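Local coordinates for prophage MuSo2, 43 kDa tail protein (Shewanella oneidensis, PDB 3CDD) that probably serves as the trimeric hub of a Mu-like phage baseplate, joining the tail tube to the cell-puncturing spike, at residues A[25-29]-A[299-303]; A[132-138]-A[176-182]; A[67-72]-A[289-293]. All blocks are in the same frame, centred on the assembly; numbering follows the deposited sequence.

In the fold
Contacts between residues far apart in sequence can tie the regions of a multidomain chain together, and this chain, whose families belong to a barrel-type group, illustrates how. Contacts 1 and 3 tie its N-terminal region to the GpP fourth-domain region, reach the same large sheet and have centres about 14 Å apart; the W299 N to W290 O pair, 3.1 Å and probably a hydrogen bond, links them. Contact 2 is internal to the gp44-like second-domain region. Its centre is about 14 Å from that of contact 1, which it meets through N302 ND2 and R182 O at 3.1 Å, and about 22 Å from that of contact 3, which it does not touch. Contact 1 therefore stands where the three regions meet.

Contact 1: A[25-29]-A[299-303]; sequences TRSLE and WNINT
This contact packs a strand end on a loop: the end of strand 21-27 and the loop before strand 304-309 meet beside strand 317-328 of the large sheet shared by the N-terminal and GpP fourth-domain regions. R26 and S27 are extended; L28 (phi/psi -86/-13) and E29 leave the strand, with E29 N donating to S27 OG at 3.0 Å in an ST turn. The nearest CA atoms are those of S27 and I301, 6.6 Å apart. In the loop, N300 and I301 are extended and N302 is left-handed (57/45). The R26 side chain (m, t, p) carries its guanidinium over I301, NH1 to CD1 3.9 Å, and NH2 donates to N300 OD1 at 3.0 Å. One water joins R26 NH2 to W299 O (2.8 Å each); another joins R26 NH1 (2.7 Å) to N300 OD1 (3.0 Å). I301 (p, t) points at the strand end, its CD1 4.1 Å from L28 CD2, while L28 CD1 lies 3.8 Å from N302 CB. N302 hydrogen-bonds through its amide to S184 and R182. An arginine guanidinium over an isoleucine, beside a Leu-Ile apolar contact, thus joins regions consistent with the barrel-type domains of GpP-like baseplate proteins.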
# COMPACT_ATOMS: atom_id res chain seq x y z
N THR A 25 4.90 21.00 -6.84
CA THR A 25 3.52 21.11 -6.41
C THR A 25 3.34 22.26 -5.43
O THR A 25 4.10 22.41 -4.47
CB THR A 25 3.00 19.78 -5.79
OG1 THR A 25 3.12 18.75 -6.76
CG2 THR A 25 1.50 19.87 -5.43
N ARG A 26 2.35 23.10 -5.72
CA ARG A 26 1.76 24.00 -4.73
C ARG A 26 0.34 23.49 -4.44
O ARG A 26 -0.41 23.15 -5.37
CB ARG A 26 1.74 25.44 -5.25
CG ARG A 26 3.15 26.00 -5.60
CD ARG A 26 3.24 27.53 -5.60
NE ARG A 26 2.87 28.10 -4.31
CZ ARG A 26 1.95 29.04 -4.14
NH1 ARG A 26 1.67 29.46 -2.91
NH2 ARG A 26 1.31 29.58 -5.19
N SER A 27 -0.04 23.45 -3.18
CA SER A 27 -1.33 22.85 -2.82
C SER A 27 -1.97 23.48 -1.60
O SER A 27 -1.29 23.86 -0.66
CB SER A 27 -1.16 21.37 -2.54
OG SER A 27 -2.41 20.83 -2.20
N LEU A 28 -3.29 23.57 -1.61
CA LEU A 28 -4.05 24.03 -0.44
C LEU A 28 -4.37 22.89 0.53
O LEU A 28 -4.82 23.15 1.65
CB LEU A 28 -5.37 24.68 -0.86
CG LEU A 28 -5.51 26.14 -1.29
CD1 LEU A 28 -6.99 26.40 -1.60
CD2 LEU A 28 -5.01 27.11 -0.21
N GLU A 29 -4.18 21.65 0.11
CA GLU A 29 -4.61 20.51 0.93
C GLU A 29 -3.46 19.64 1.44
O GLU A 29 -3.68 18.58 2.04
CB GLU A 29 -5.60 19.64 0.15
CG GLU A 29 -6.89 20.37 -0.26
CD GLU A 29 -7.91 19.44 -0.92
OE1 GLU A 29 -7.69 18.19 -0.90
OE2 GLU A 29 -8.94 19.95 -1.46
N TRP A 299 0.21 30.82 -12.34
CA TRP A 299 -1.00 30.19 -11.80
C TRP A 299 -0.85 30.08 -10.29
O TRP A 299 0.22 29.72 -9.81
CB TRP A 299 -1.18 28.78 -12.36
CG TRP A 299 -1.58 28.77 -13.79
CD1 TRP A 299 -0.77 28.53 -14.88
CD2 TRP A 299 -2.90 28.98 -14.30
NE1 TRP A 299 -1.52 28.56 -16.02
CE2 TRP A 299 -2.82 28.85 -15.71
CE3 TRP A 299 -4.15 29.25 -13.71
CZ2 TRP A 299 -3.94 29.02 -16.53
CZ3 TRP A 299 -5.26 29.42 -14.53
CH2 TRP A 299 -5.15 29.28 -15.92
N ASN A 300 -1.93 30.33 -9.56
CA ASN A 300 -1.84 30.50 -8.10
C ASN A 300 -2.95 29.74 -7.41
O ASN A 300 -4.06 29.76 -7.88
CB ASN A 300 -1.92 31.99 -7.76
CG ASN A 300 -1.52 32.31 -6.32
OD1 ASN A 300 -1.02 31.45 -5.57
ND2 ASN A 300 -1.73 33.55 -5.93
N ILE A 301 -2.64 29.05 -6.31
CA ILE A 301 -3.65 28.34 -5.54
C ILE A 301 -4.58 29.34 -4.87
O ILE A 301 -4.22 30.50 -4.69
CB ILE A 301 -3.07 27.38 -4.44
CG1 ILE A 301 -2.11 28.12 -3.49
CG2 ILE A 301 -2.44 26.11 -5.07
CD1 ILE A 301 -1.50 27.21 -2.38
N ASN A 302 -5.77 28.88 -4.49
CA ASN A 302 -6.75 29.73 -3.80
C ASN A 302 -7.08 30.97 -4.61
O ASN A 302 -7.11 32.09 -4.09
CB ASN A 302 -6.28 30.09 -2.39
CG ASN A 302 -7.42 30.46 -1.47
OD1 ASN A 302 -8.58 30.11 -1.74
ND2 ASN A 302 -7.11 31.19 -0.38
N THR A 303 -7.29 30.76 -5.90
CA THR A 303 -7.89 31.77 -6.76
C THR A 303 -9.02 31.13 -7.53
O THR A 303 -9.05 29.89 -7.71
CB THR A 303 -6.88 32.44 -7.73
OG1 THR A 303 -6.16 31.45 -8.46
CG2 THR A 303 -5.89 33.37 -6.99
O HOH W 1 2.08 30.15 -7.83
O HOH W 2 0.15 31.68 -2.79

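Contact 2: A[132-138]-A[176-182]; sequences IKVIVNT and GNLVITR
G176, at positive phi (72/23), leads residues 176-182 into a strand parallel to 134-136; the short axes pass 4.6 Å apart at 20°, with V134 opposite L178, I135 opposite V179 and V136 opposite I180. A water accepts from K133 N (3.1 Å) and donates to G176 O (3.3 Å) and N177 OD1 (2.7 Å); N177 ND2 hydrogen-bonds to D173 OD2. L178 N donates to K133 O (2.8 Å), and L178 O accepts from I135 N (2.6 Å). V179 shares a face with I135, CG2 to I135 CB 4.2 Å. I180 N donates to I135 O (2.8 Å); N137 N donates to I180 O (2.8 Å). On the other face, I180 (m, t) carries CD1 to V134 CG1 (3.7 Å) and V136 CG2 (4.1 Å). R182 NH1 donates to T138 OG1 at 2.9 Å and also to D139 O. Helix 119-127 packs on V134, V136 and L178, and antiparallel strand 169-172, beside 178-181, completes the small mixed sheet of the gp44-like second-domain region.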
# COMPACT_ATOMS: atom_id res chain seq x y z
N ILE A 132 9.98 30.96 10.56
CA ILE A 132 8.90 30.95 9.59
C ILE A 132 7.93 32.08 9.96
O ILE A 132 7.45 32.15 11.11
CB ILE A 132 8.17 29.55 9.57
CG1 ILE A 132 9.04 28.50 8.88
CG2 ILE A 132 6.80 29.64 8.90
CD1 ILE A 132 8.68 27.06 9.23
N LYS A 133 7.68 32.98 9.00
CA LYS A 133 6.71 34.06 9.19
C LYS A 133 5.28 33.56 9.03
O LYS A 133 5.03 32.61 8.26
CB LYS A 133 6.97 35.22 8.22
CG LYS A 133 8.15 36.09 8.56
CD LYS A 133 7.79 37.57 8.33
CE LYS A 133 9.02 38.44 8.21
NZ LYS A 133 9.63 38.30 6.85
N VAL A 134 4.36 34.20 9.76
CA VAL A 134 2.94 33.88 9.70
C VAL A 134 2.19 35.04 9.03
O VAL A 134 2.16 36.15 9.57
CB VAL A 134 2.34 33.63 11.12
CG1 VAL A 134 0.82 33.35 11.03
CG2 VAL A 134 3.07 32.53 11.86
N ILE A 135 1.61 34.78 7.87
CA ILE A 135 0.83 35.76 7.12
C ILE A 135 -0.65 35.50 7.39
O ILE A 135 -1.11 34.38 7.24
CB ILE A 135 1.09 35.67 5.58
CG1 ILE A 135 2.60 35.78 5.23
CG2 ILE A 135 0.20 36.67 4.79
CD1 ILE A 135 3.37 36.92 5.87
N VAL A 136 -1.37 36.54 7.80
CA VAL A 136 -2.81 36.44 8.07
C VAL A 136 -3.64 37.24 7.05
O VAL A 136 -3.50 38.47 6.93
CB VAL A 136 -3.16 36.87 9.52
CG1 VAL A 136 -4.66 36.72 9.79
CG2 VAL A 136 -2.38 36.03 10.53
N ASN A 137 -4.51 36.52 6.36
CA ASN A 137 -5.35 37.06 5.28
C ASN A 137 -6.85 36.89 5.51
O ASN A 137 -7.63 36.88 4.56
CB ASN A 137 -4.99 36.36 3.96
CG ASN A 137 -3.59 36.66 3.50
OD1 ASN A 137 -3.01 37.70 3.86
ND2 ASN A 137 -3.02 35.76 2.69
N THR A 138 -7.26 36.71 6.76
CA THR A 138 -8.66 36.48 7.08
C THR A 138 -8.87 36.72 8.56
O THR A 138 -7.90 36.85 9.32
CB THR A 138 -9.12 35.03 6.69
OG1 THR A 138 -10.55 34.99 6.62
CG2 THR A 138 -8.61 33.99 7.69
N GLY A 176 7.51 30.41 1.41
CA GLY A 176 7.54 29.41 2.47
C GLY A 176 7.11 29.97 3.81
O GLY A 176 7.49 29.43 4.87
N ASN A 177 6.35 31.06 3.77
CA ASN A 177 5.73 31.62 4.97
C ASN A 177 4.47 30.83 5.24
O ASN A 177 3.84 30.41 4.29
CB ASN A 177 5.31 33.08 4.75
CG ASN A 177 6.49 34.01 4.48
OD1 ASN A 177 7.54 33.91 5.14
ND2 ASN A 177 6.31 34.95 3.55
N LEU A 178 4.09 30.65 6.50
CA LEU A 178 2.75 30.12 6.85
C LEU A 178 1.63 31.14 6.56
O LEU A 178 1.71 32.29 7.00
CB LEU A 178 2.71 29.71 8.31
CG LEU A 178 1.40 29.05 8.77
CD1 LEU A 178 1.25 27.66 8.15
CD2 LEU A 178 1.34 28.97 10.28
N VAL A 179 0.61 30.70 5.82
CA VAL A 179 -0.53 31.55 5.47
C VAL A 179 -1.82 31.08 6.14
O VAL A 179 -2.23 29.92 6.00
CB VAL A 179 -0.77 31.68 3.94
CG1 VAL A 179 -1.99 32.58 3.66
CG2 VAL A 179 0.44 32.24 3.24
N ILE A 180 -2.46 32.00 6.86
CA ILE A 180 -3.78 31.78 7.43
C ILE A 180 -4.84 32.52 6.61
O ILE A 180 -4.87 33.76 6.55
CB ILE A 180 -3.86 32.19 8.91
CG1 ILE A 180 -2.76 31.49 9.71
CG2 ILE A 180 -5.26 31.88 9.46
CD1 ILE A 180 -2.59 32.02 11.15
N THR A 181 -5.71 31.74 5.99
CA THR A 181 -6.68 32.32 5.07
C THR A 181 -8.02 31.57 5.04
O THR A 181 -8.29 30.72 5.89
CB THR A 181 -6.04 32.45 3.66
OG1 THR A 181 -6.89 33.23 2.82
CG2 THR A 181 -5.75 31.07 3.03
N ARG A 182 -8.87 31.94 4.10
CA ARG A 182 -10.11 31.22 3.81
C ARG A 182 -10.16 31.10 2.30
O ARG A 182 -9.42 31.79 1.62
CB ARG A 182 -11.34 32.01 4.29
CG ARG A 182 -11.65 31.88 5.78
CD ARG A 182 -12.95 32.65 6.10
NE ARG A 182 -13.54 32.31 7.39
CZ ARG A 182 -13.23 32.89 8.55
NH1 ARG A 182 -12.32 33.85 8.60
NH2 ARG A 182 -13.83 32.50 9.67
O HOH W 3 8.95 31.96 6.37

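Contact 3: A[67-72]-A[289-293]; sequences IGGERV and GWRIP
R291 and E70 form a salt bridge in which a single carboxylate oxygen, E70 OE1, accepts from both R291 NH1 (2.6 Å) and R291 NH2 (2.8 Å). The glutamate is extended (t, t); R291 starts sideways at CB, and its m, t, t chain carries the guanidinium to E70. R291 NE has a second acidic partner in E5, and NH1 also hydrogen-bonds to G296 O. E70 is placed by a two-residue beta hairpin joining strands 62-67 and 70-84: I67 N donates to E70 O (2.8 Å) and E70 N to I67 O (2.9 Å), closing a type I' turn whose G68 (60/31) and G69 (83/-4) have the positive phi it requires. The 289-293 loop, following strand 281-288 of the GpP fourth-domain region, thus docks on a hairpin of the N-terminal region. Backbones stay apart, the nearest CA pair being I67 and W290 at 8.8 Å. Deeper in, W290 (m, chi2 14°) brings CE3 to 3.8 Å from I67 CD1 and meets V72 CG2 by its ring edge, 4.1 Å from CZ3. W290 NE1 hydrogen-bonds to S326 O, and I22 and I24 touch the same indole.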
# COMPACT_ATOMS: atom_id res chain seq x y z
N ILE A 67 11.45 31.05 -11.56
CA ILE A 67 11.22 31.10 -13.00
C ILE A 67 11.30 32.56 -13.41
O ILE A 67 10.51 33.38 -12.94
CB ILE A 67 9.84 30.49 -13.43
CG1 ILE A 67 9.64 30.66 -14.95
CG2 ILE A 67 8.67 31.13 -12.64
CD1 ILE A 67 8.50 29.83 -15.56
N GLY A 68 12.26 32.90 -14.26
CA GLY A 68 12.46 34.29 -14.70
C GLY A 68 12.77 35.24 -13.55
O GLY A 68 12.42 36.42 -13.59
N GLY A 69 13.42 34.72 -12.52
CA GLY A 69 13.71 35.50 -11.32
C GLY A 69 12.56 35.58 -10.33
O GLY A 69 12.71 36.15 -9.25
N GLU A 70 11.40 35.01 -10.68
CA GLU A 70 10.24 35.02 -9.78
C GLU A 70 10.19 33.73 -8.96
O GLU A 70 10.34 32.64 -9.51
CB GLU A 70 8.93 35.18 -10.55
CG GLU A 70 7.70 35.29 -9.67
CD GLU A 70 6.41 35.51 -10.45
OE1 GLU A 70 6.47 35.63 -11.70
OE2 GLU A 70 5.34 35.57 -9.82
N ARG A 71 9.96 33.88 -7.66
CA ARG A 71 9.95 32.77 -6.73
C ARG A 71 8.76 31.84 -6.95
O ARG A 71 7.62 32.27 -7.05
CB ARG A 71 9.98 33.29 -5.28
CG ARG A 71 10.22 32.22 -4.22
CD ARG A 71 11.61 31.52 -4.37
NE ARG A 71 12.72 32.48 -4.37
CZ ARG A 71 13.18 33.12 -3.28
NH1 ARG A 71 12.62 32.91 -2.09
NH2 ARG A 71 14.20 33.99 -3.39
N VAL A 72 9.05 30.55 -7.02
CA VAL A 72 8.02 29.52 -7.16
C VAL A 72 7.87 28.77 -5.84
O VAL A 72 6.75 28.50 -5.39
CB VAL A 72 8.34 28.56 -8.34
CG1 VAL A 72 7.25 27.47 -8.47
CG2 VAL A 72 8.45 29.33 -9.65
N GLY A 289 2.48 26.23 -20.27
CA GLY A 289 3.12 27.34 -19.55
C GLY A 289 2.76 27.36 -18.07
O GLY A 289 1.71 26.91 -17.68
N TRP A 290 3.65 27.87 -17.25
CA TRP A 290 3.41 28.06 -15.82
C TRP A 290 2.74 29.42 -15.56
O TRP A 290 2.22 29.68 -14.45
CB TRP A 290 4.77 28.06 -15.14
CG TRP A 290 5.45 26.74 -15.09
CD1 TRP A 290 5.14 25.61 -15.82
CD2 TRP A 290 6.55 26.40 -14.25
NE1 TRP A 290 6.02 24.57 -15.47
CE2 TRP A 290 6.88 25.04 -14.51
CE3 TRP A 290 7.28 27.10 -13.28
CZ2 TRP A 290 7.93 24.39 -13.85
CZ3 TRP A 290 8.31 26.46 -12.63
CH2 TRP A 290 8.62 25.12 -12.90
N ARG A 291 2.77 30.27 -16.58
CA ARG A 291 2.21 31.62 -16.51
C ARG A 291 0.91 31.74 -17.29
O ARG A 291 0.74 31.16 -18.38
CB ARG A 291 3.19 32.62 -17.09
CG ARG A 291 4.39 32.80 -16.24
CD ARG A 291 5.11 34.09 -16.56
NE ARG A 291 6.36 34.15 -15.82
CZ ARG A 291 6.51 34.71 -14.63
NH1 ARG A 291 5.47 35.30 -14.04
NH2 ARG A 291 7.70 34.69 -14.04
N ILE A 292 -0.02 32.50 -16.72
CA ILE A 292 -1.27 32.84 -17.38
C ILE A 292 -0.92 33.86 -18.44
O ILE A 292 -0.47 34.94 -18.10
CB ILE A 292 -2.25 33.40 -16.32
CG1 ILE A 292 -2.51 32.33 -15.23
CG2 ILE A 292 -3.54 33.81 -16.96
CD1 ILE A 292 -2.99 32.86 -13.87
N PRO A 293 -1.14 33.54 -19.74
CA PRO A 293 -0.75 34.48 -20.82
C PRO A 293 -1.44 35.85 -20.77
O PRO A 293 -0.83 36.87 -21.18
CB PRO A 293 -1.13 33.75 -22.11
CG PRO A 293 -1.45 32.30 -21.70
CD PRO A 293 -1.77 32.30 -20.23